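Local atomic coordinates of ureidoglycolate hydrolase (Arabidopsis thaliana, PDB entry 4PXE), a protein that hydrolyses (S)-ureidoglycolate to glyoxylate, ammonium and carbon dioxide with two manganese ions per subunit, completing plant purine breakdown without making urea. Residues L9-Q23 and L109-F123. Residues are numbered along the deposited sequence; the frame is centred on the assembly and turned at random. Where two conformers were deposited one is given.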
ATOM      1  N   LEU A   9     -51.481  16.919   8.284  1.00 28.66           N
ATOM      2  CA  LEU A   9     -50.230  16.301   8.708  1.00 24.17           C
ATOM      3  C   LEU A   9     -49.016  16.974   8.055  1.00 20.57           C
ATOM      4  O   LEU A   9     -48.068  17.346   8.743  1.00 21.23           O
ATOM      5  CB  LEU A   9     -50.233  14.803   8.405  1.00 24.35           C
ATOM      6  CG  LEU A   9     -48.938  14.109   8.817  1.00 24.81           C
ATOM      7  CD1 LEU A   9     -48.716  14.228  10.322  1.00 24.15           C
ATOM      8  CD2 LEU A   9     -48.965  12.658   8.381  1.00 25.83           C
ATOM      9  N   ALA A  10     -49.069  17.146   6.738  1.00 21.84           N
ATOM     10  CA  ALA A  10     -47.968  17.753   5.993  1.00 20.39           C
ATOM     11  C   ALA A  10     -47.563  19.118   6.533  1.00 22.78           C
ATOM     12  O   ALA A  10     -46.381  19.388   6.745  1.00 21.10           O
ATOM     13  CB  ALA A  10     -48.309  17.852   4.504  1.00 22.86           C
ATOM     14  N   SER A  11     -48.545  19.980   6.772  1.00 23.03           N
ATOM     15  CA  SER A  11     -48.240  21.332   7.220  1.00 25.53           C
ATOM     16  C   SER A  11     -47.715  21.350   8.653  1.00 24.77           C
ATOM     17  O   SER A  11     -47.050  22.302   9.056  1.00 27.52           O
ATOM     18  CB  SER A  11     -49.460  22.242   7.079  1.00 29.01           C
ATOM     19  OG  SER A  11     -50.495  21.836   7.948  1.00 33.44           O
ATOM     20  N   SER A  12     -47.991  20.290   9.409  1.00 21.23           N
ATOM     21  CA  SER A  12     -47.560  20.209  10.806  1.00 22.91           C
ATOM     22  C   SER A  12     -46.133  19.684  10.988  1.00 20.63           C
ATOM     23  O   SER A  12     -45.587  19.755  12.082  1.00 22.49           O
ATOM     24  CB  SER A  12     -48.498  19.309  11.605  1.00 22.19           C
ATOM     25  OG  SER A  12     -48.219  17.943  11.345  1.00 22.81           O
ATOM     26  N   LEU A  13     -45.537  19.142   9.930  1.00 20.29           N
ATOM     27  CA  LEU A  13     -44.218  18.535  10.050  1.00 20.56           C
ATOM     28  C   LEU A  13     -43.156  19.607  10.269  1.00 19.29           C
ATOM     29  O   LEU A  13     -43.020  20.527   9.462  1.00 21.66           O
ATOM     30  CB  LEU A  13     -43.890  17.717   8.796  1.00 19.22           C
ATOM     31  CG  LEU A  13     -44.856  16.590   8.426  1.00 18.84           C
ATOM     32  CD1 LEU A  13     -44.354  15.855   7.178  1.00 20.98           C
ATOM     33  CD2 LEU A  13     -45.064  15.617   9.582  1.00 21.27           C
ATOM     34  N   SER A  14     -42.414  19.501  11.368  1.00 18.34           N
ATOM     35  CA  SER A  14     -41.290  20.411  11.587  1.00 18.67           C
ATOM     36  C   SER A  14     -40.068  19.654  12.081  1.00 18.46           C
ATOM     37  O   SER A  14     -40.148  18.831  12.993  1.00 17.43           O
ATOM     38  CB  SER A  14     -41.658  21.550  12.548  1.00 27.56           C
ATOM     39  OG  SER A  14     -41.744  21.091  13.878  1.00 32.39           O
ATOM     40  N   VAL A  15     -38.939  19.951  11.454  1.00 16.47           N
ATOM     41  CA  VAL A  15     -37.677  19.269  11.698  1.00 15.90           C
ATOM     42  C   VAL A  15     -36.780  20.161  12.530  1.00 16.81           C
ATOM     43  O   VAL A  15     -36.775  21.379  12.349  1.00 17.74           O
ATOM     44  CB  VAL A  15     -36.968  18.953  10.350  1.00 16.77           C
ATOM     45  CG1 VAL A  15     -35.574  18.374  10.564  1.00 16.77           C
ATOM     46  CG2 VAL A  15     -37.822  18.024   9.489  1.00 17.73           C
ATOM     47  N   ASP A  16     -36.028  19.564  13.447  1.00 15.88           N
ATOM     48  CA  ASP A  16     -34.999  20.298  14.164  1.00 16.36           C
ATOM     49  C   ASP A  16     -33.759  20.286  13.275  1.00 16.50           C
ATOM     50  O   ASP A  16     -32.888  19.432  13.430  1.00 16.81           O
ATOM     51  CB  ASP A  16     -34.702  19.610  15.495  1.00 19.54           C
ATOM     52  CG  ASP A  16     -33.702  20.375  16.350  1.00 21.67           C
ATOM     53  OD1 ASP A  16     -33.138  21.383  15.883  1.00 20.76           O
ATOM     54  OD2 ASP A  16     -33.471  19.946  17.499  1.00 26.04           O
ATOM     55  N   ALA A  17     -33.686  21.227  12.334  1.00 15.67           N
ATOM     56  CA  ALA A  17     -32.584  21.225  11.366  1.00 15.29           C
ATOM     57  C   ALA A  17     -31.187  21.422  11.977  1.00 16.24           C
ATOM     58  O   ALA A  17     -30.270  20.682  11.640  1.00 14.82           O
ATOM     59  CB  ALA A  17     -32.848  22.210  10.218  1.00 16.68           C
ATOM     60  N   PRO A  18     -31.010  22.404  12.886  1.00 15.30           N
ATOM     61  CA  PRO A  18     -29.686  22.515  13.516  1.00 17.14           C
ATOM     62  C   PRO A  18     -29.359  21.313  14.397  1.00 16.39           C
ATOM     63  O   PRO A  18     -28.187  20.946  14.524  1.00 15.89           O
ATOM     64  CB  PRO A  18     -29.810  23.765  14.395  1.00 21.04           C
ATOM     65  CG  PRO A  18     -30.948  24.525  13.821  1.00 18.96           C
ATOM     66  CD  PRO A  18     -31.890  23.529  13.250  1.00 17.09           C
ATOM     67  N   GLY A  19     -30.378  20.718  15.005  1.00 16.03           N
ATOM     68  CA  GLY A  19     -30.163  19.559  15.859  1.00 16.09           C
ATOM     69  C   GLY A  19     -29.682  18.357  15.063  1.00 14.94           C
ATOM     70  O   GLY A  19     -28.753  17.638  15.475  1.00 15.68           O
ATOM     71  N   LEU A  20     -30.300  18.140  13.909  1.00 15.33           N
ATOM     72  CA  LEU A  20     -29.855  17.078  13.014  1.00 15.89           C
ATOM     73  C   LEU A  20     -28.413  17.320  12.536  1.00 14.67           C
ATOM     74  O   LEU A  20     -27.596  16.398  12.497  1.00 13.94           O
ATOM     75  CB  LEU A  20     -30.817  16.943  11.829  1.00 14.78           C
ATOM     76  CG  LEU A  20     -30.497  15.876  10.776  1.00 14.80           C
ATOM     77  CD1 LEU A  20     -30.351  14.500  11.430  1.00 17.88           C
ATOM     78  CD2 LEU A  20     -31.596  15.860   9.723  1.00 16.04           C
ATOM     79  N   GLN A  21     -28.090  18.565  12.197  1.00 14.46           N
ATOM     80  CA  GLN A  21     -26.719  18.898  11.831  1.00 14.97           C
ATOM     81  C   GLN A  21     -25.739  18.579  12.950  1.00 14.50           C
ATOM     82  O   GLN A  21     -24.652  18.053  12.702  1.00 14.49           O
ATOM     83  CB  GLN A  21     -26.576  20.373  11.436  1.00 15.39           C
ATOM     84  CG  GLN A  21     -25.153  20.725  11.055  1.00 13.91           C
ATOM     85  CD  GLN A  21     -24.737  20.004   9.811  1.00 17.66           C
ATOM     86  OE1 GLN A  21     -25.529  19.879   8.876  1.00 20.78           O
ATOM     87  NE2 GLN A  21     -23.509  19.508   9.787  1.00 17.16           N
ATOM     88  N   ASN A  22     -26.118  18.911  14.180  1.00 13.64           N
ATOM     89  CA  ASN A  22     -25.265  18.627  15.324  0.55 14.49           C
ATOM     90  C   ASN A  22     -25.009  17.126  15.465  1.00 13.94           C
ATOM     91  O   ASN A  22     -23.899  16.717  15.801  1.00 15.22           O
ATOM     92  CB  ASN A  22     -25.862  19.208  16.610  0.55 17.51           C
ATOM     93  CG  ASN A  22     -25.867  20.727  16.617  0.55 18.17           C
ATOM     94  OD1 ASN A  22     -25.188  21.369  15.813  0.55 21.19           O
ATOM     95  ND2 ASN A  22     -26.630  21.309  17.535  0.55 21.39           N
ATOM     96  N   GLN A  23     -26.029  16.311  15.191  1.00 13.21           N
ATOM     97  CA  GLN A  23     -25.861  14.855  15.240  1.00 15.04           C
ATOM     98  C   GLN A  23     -24.924  14.348  14.142  1.00 14.61           C
ATOM     99  O   GLN A  23     -24.100  13.462  14.379  1.00 14.61           O
ATOM    100  CB  GLN A  23     -27.214  14.157  15.175  1.00 13.43           C
ATOM    101  CG  GLN A  23     -28.054  14.421  16.419  1.00 14.62           C
ATOM    102  CD  GLN A  23     -29.454  13.846  16.333  1.00 17.97           C
ATOM    103  OE1 GLN A  23     -29.979  13.597  15.244  1.00 17.34           O
ATOM    104  NE2 GLN A  23     -30.071  13.639  17.484  1.00 19.29           N
ATOM    105  N   LEU A 109     -29.645   8.908  10.618  1.00 12.70           N
ATOM    106  CA  LEU A 109     -30.046   9.986  11.523  1.00 13.09           C
ATOM    107  C   LEU A 109     -31.311  10.687  11.046  1.00 13.14           C
ATOM    108  O   LEU A 109     -32.165  11.070  11.854  1.00 14.63           O
ATOM    109  CB  LEU A 109     -28.916  11.000  11.717  1.00 14.05           C
ATOM    110  CG  LEU A 109     -27.639  10.442  12.354  1.00 14.40           C
ATOM    111  CD1 LEU A 109     -26.587  11.518  12.523  1.00 15.93           C
ATOM    112  CD2 LEU A 109     -27.935   9.801  13.688  1.00 18.17           C
ATOM    113  N   GLY A 110     -31.453  10.818   9.732  1.00 13.57           N
ATOM    114  CA  GLY A 110     -32.633  11.440   9.166  1.00 14.96           C
ATOM    115  C   GLY A 110     -33.875  10.584   9.343  1.00 13.87           C
ATOM    116  O   GLY A 110     -34.976  11.108   9.497  1.00 14.73           O
ATOM    117  N   ALA A 111     -33.715   9.263   9.352  1.00 13.71           N
ATOM    118  CA  ALA A 111     -34.853   8.373   9.578  1.00 14.56           C
ATOM    119  C   ALA A 111     -35.311   8.476  11.026  1.00 14.11           C
ATOM    120  O   ALA A 111     -36.514   8.483  11.309  1.00 15.50           O
ATOM    121  CB  ALA A 111     -34.504   6.936   9.233  1.00 15.17           C
ATOM    122  N   ILE A 112     -34.359   8.555  11.944  1.00 14.51           N
ATOM    123  CA  ILE A 112     -34.698   8.731  13.358  1.00 15.71           C
ATOM    124  C   ILE A 112     -35.399  10.078  13.546  1.00 15.37           C
ATOM    125  O   ILE A 112     -36.421  10.162  14.233  1.00 16.65           O
ATOM    126  CB  ILE A 112     -33.459   8.593  14.270  1.00 15.11           C
ATOM    127  CG1 ILE A 112     -32.864   7.187  14.128  1.00 14.95           C
ATOM    128  CG2 ILE A 112     -33.840   8.866  15.728  1.00 18.14           C
ATOM    129  CD1 ILE A 112     -31.535   6.991  14.839  1.00 16.37           C
ATOM    130  N   GLU A 113     -34.884  11.119  12.899  1.00 15.12           N
ATOM    131  CA  GLU A 113     -35.536  12.423  12.963  1.00 14.71           C
ATOM    132  C   GLU A 113     -36.943  12.370  12.362  1.00 15.32           C
ATOM    133  O   GLU A 113     -37.854  13.012  12.873  1.00 17.13           O
ATOM    134  CB  GLU A 113     -34.683  13.516  12.298  1.00 15.29           C
ATOM    135  CG  GLU A 113     -35.322  14.919  12.296  1.00 16.29           C
ATOM    136  CD  GLU A 113     -35.511  15.528  13.689  1.00 19.19           C
ATOM    137  OE1 GLU A 113     -34.965  15.002  14.687  1.00 19.76           O
ATOM    138  OE2 GLU A 113     -36.217  16.561  13.787  1.00 17.49           O
ATOM    139  N   ALA A 114     -37.136  11.580  11.312  1.00 14.61           N
ATOM    140  CA  ALA A 114     -38.463  11.413  10.730  1.00 16.45           C
ATOM    141  C   ALA A 114     -39.457  10.809  11.724  1.00 15.99           C
ATOM    142  O   ALA A 114     -40.623  11.229  11.784  1.00 17.65           O
ATOM    143  CB  ALA A 114     -38.382  10.549   9.477  1.00 16.52           C
ATOM    144  N   ILE A 115     -39.006   9.842  12.517  1.00 14.97           N
ATOM    145  CA  ILE A 115     -39.845   9.268  13.569  1.00 17.05           C
ATOM    146  C   ILE A 115     -40.217  10.340  14.588  1.00 17.38           C
ATOM    147  O   ILE A 115     -41.381  10.489  14.966  1.00 19.16           O
ATOM    148  CB  ILE A 115     -39.134   8.106  14.292  1.00 19.57           C
ATOM    149  CG1 ILE A 115     -38.973   6.917  13.348  1.00 22.80           C
ATOM    150  CG2 ILE A 115     -39.905   7.684  15.529  1.00 20.59           C
ATOM    151  CD1 ILE A 115     -40.255   6.357  12.841  1.00 25.21           C
ATOM    152  N   ASN A 116     -39.221  11.092  15.033  1.00 16.62           N
ATOM    153  CA  ASN A 116     -39.454  12.161  16.001  1.00 17.34           C
ATOM    154  C   ASN A 116     -40.388  13.251  15.474  1.00 17.27           C
ATOM    155  O   ASN A 116     -41.251  13.748  16.208  1.00 17.85           O
ATOM    156  CB  ASN A 116     -38.118  12.723  16.493  1.00 18.34           C
ATOM    157  CG  ASN A 116     -37.383  11.737  17.399  1.00 17.25           C
ATOM    158  OD1 ASN A 116     -38.010  11.047  18.207  1.00 24.54           O
ATOM    159  ND2 ASN A 116     -36.068  11.662  17.264  1.00 21.46           N
ATOM    160  N   VAL A 117     -40.245  13.587  14.194  1.00 17.12           N
ATOM    161  CA  VAL A 117     -41.126  14.533  13.516  1.00 17.22           C
ATOM    162  C   VAL A 117     -42.579  14.040  13.543  1.00 18.35           C
ATOM    163  O   VAL A 117     -43.499  14.785  13.903  1.00 18.31           O
ATOM    164  CB  VAL A 117     -40.683  14.743  12.044  1.00 15.53           C
ATOM    165  CG1 VAL A 117     -41.798  15.371  11.208  1.00 17.61           C
ATOM    166  CG2 VAL A 117     -39.391  15.576  11.969  1.00 16.95           C
ATOM    167  N   LEU A 118     -42.788  12.778  13.180  1.00 17.48           N
ATOM    168  CA  LEU A 118     -44.123  12.189  13.168  1.00 17.66           C
ATOM    169  C   LEU A 118     -44.726  12.125  14.569  1.00 18.82           C
ATOM    170  O   LEU A 118     -45.924  12.389  14.756  1.00 18.95           O
ATOM    171  CB  LEU A 118     -44.073  10.793  12.551  1.00 16.90           C
ATOM    172  CG  LEU A 118     -43.911  10.774  11.029  1.00 16.82           C
ATOM    173  CD1 LEU A 118     -43.728   9.335  10.542  1.00 18.66           C
ATOM    174  CD2 LEU A 118     -45.094  11.450  10.332  1.00 17.50           C
ATOM    175  N   LYS A 119     -43.904  11.789  15.555  1.00 18.38           N
ATOM    176  CA  LYS A 119     -44.379  11.758  16.938  1.00 21.10           C
ATOM    177  C   LYS A 119     -44.784  13.155  17.426  1.00 19.77           C
ATOM    178  O   LYS A 119     -45.820  13.295  18.084  1.00 21.17           O
ATOM    179  CB  LYS A 119     -43.357  11.099  17.873  1.00 21.75           C
ATOM    180  CG  LYS A 119     -43.248   9.594  17.662  1.00 23.94           C
ATOM    181  CD  LYS A 119     -42.523   8.889  18.803  1.00 29.82           C
ATOM    182  CE  LYS A 119     -42.621   7.368  18.651  1.00 28.68           C
ATOM    183  NZ  LYS A 119     -42.103   6.625  19.839  1.00 29.20           N
ATOM    184  N   ARG A 120     -43.999  14.181  17.101  1.00 19.40           N
ATOM    185  CA  ARG A 120     -44.352  15.552  17.494  1.00 20.38           C
ATOM    186  C   ARG A 120     -45.681  15.983  16.881  1.00 23.32           C
ATOM    187  O   ARG A 120     -46.414  16.791  17.467  1.00 24.28           O
ATOM    188  CB  ARG A 120     -43.256  16.559  17.131  1.00 20.05           C
ATOM    189  CG  ARG A 120     -42.065  16.533  18.066  1.00 20.01           C
ATOM    190  CD  ARG A 120     -41.116  17.712  17.846  1.00 22.17           C
ATOM    191  NE  ARG A 120     -40.489  17.746  16.522  1.00 20.36           N
ATOM    192  CZ  ARG A 120     -39.332  17.162  16.221  1.00 19.45           C
ATOM    193  NH1 ARG A 120     -38.674  16.460  17.136  1.00 18.86           N
ATOM    194  NH2 ARG A 120     -38.833  17.274  14.996  1.00 19.55           N
ATOM    195  N   SER A 121     -45.994  15.443  15.705  1.00 19.93           N
ATOM    196  CA  SER A 121     -47.239  15.761  15.016  1.00 20.93           C
ATOM    197  C   SER A 121     -48.425  14.887  15.445  1.00 23.30           C
ATOM    198  O   SER A 121     -49.538  15.050  14.932  1.00 25.79           O
ATOM    199  CB  SER A 121     -47.044  15.678  13.503  1.00 24.49           C
ATOM    200  OG  SER A 121     -46.304  16.796  13.045  1.00 21.48           O
ATOM    201  N   GLY A 122     -48.183  13.965  16.373  1.00 18.91           N
ATOM    202  CA  GLY A 122     -49.227  13.080  16.876  1.00 21.81           C
ATOM    203  C   GLY A 122     -49.701  12.023  15.894  1.00 21.21           C
ATOM    204  O   GLY A 122     -50.830  11.534  15.974  1.00 24.38           O
ATOM    205  N   PHE A 123     -48.838  11.660  14.954  1.00 20.74           N
ATOM    206  CA  PHE A 123     -49.198  10.650  13.975  1.00 21.26           C
ATOM    207  C   PHE A 123     -49.391   9.291  14.639  1.00 22.23           C
ATOM    208  O   PHE A 123     -48.636   8.914  15.539  1.00 22.64           O
ATOM    209  CB  PHE A 123     -48.138  10.551  12.868  1.00 21.06           C
ATOM    210  CG  PHE A 123     -48.417   9.465  11.874  1.00 20.16           C
ATOM    211  CD1 PHE A 123     -49.515   9.548  11.027  1.00 21.68           C
ATOM    212  CD2 PHE A 123     -47.605   8.344  11.806  1.00 20.64           C
ATOM    213  CE1 PHE A 123     -49.789   8.541  10.123  1.00 22.28           C
ATOM    214  CE2 PHE A 123     -47.869   7.335  10.895  1.00 21.42           C
ATOM    215  CZ  PHE A 123     -48.966   7.434  10.057  1.00 20.72           C
TER
HETATM  216  O   HOH W   1     -43.688  17.534  13.444  1.00 17.53           O
HETATM  217  O   HOH W   2     -31.703  11.657  14.596  1.00 17.65           O
HETATM  218  O   HOH W   3     -32.146  15.628  15.022  1.00 23.36           O
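E113 OE2 and R120 NH2 reach from helix 105-120 to D16 N and S14 O, fastening the N-terminal segment along a helix of the M20 metallopeptidase-type catalytic domain. The axes of helical segments 17-23 and 109-120 run roughly antiparallel, 147° between their N-to-C directions, while the extended link S14-D16 takes two direct bonds from the longer helix. OE2 accepts twice, from opposite faces of the carboxylate: D16 N at 3.0 Å and, as a salt bridge, R120 NH2 at 3.0 Å. That same NH2 gives a nearly straight bond (176°) to S14 O, 2.9 Å away and in both the carbonyl and guanidinium planes. With CG anti to the backbone N (chi1 179°) and a bend at chi2, E113 turns its carboxylate up to the link. Replacing E113 by an alanine would remove the carboxylate, and D16 N would probably lose its acceptor and R120 NH2 its salt-bridge partner, leaving the guanidinium freer to turn. E113 OE1 accepts a hydrogen bond from a water that also donates weakly to Q23 OE1; a second water donates to both Q23 OE1 and L109 O.

V117 spreads its methyls, CG1 against L13 CD2 (3.7 Å) and CG2 against V15 CG2. Beyond E113, L20 CD1 rests on L109 CB. Helix 410-429 packs against V117 and L9. Where the long helix ends in a Schellman motif at G122, S12 OG donates to L9 O and lies 2.8 Å from S121 OG. One further water closes this end, accepting from S14 N, donating to V117 O at 2.8 Å and hydrogen-bonding to S121 OG at 2.7 Å.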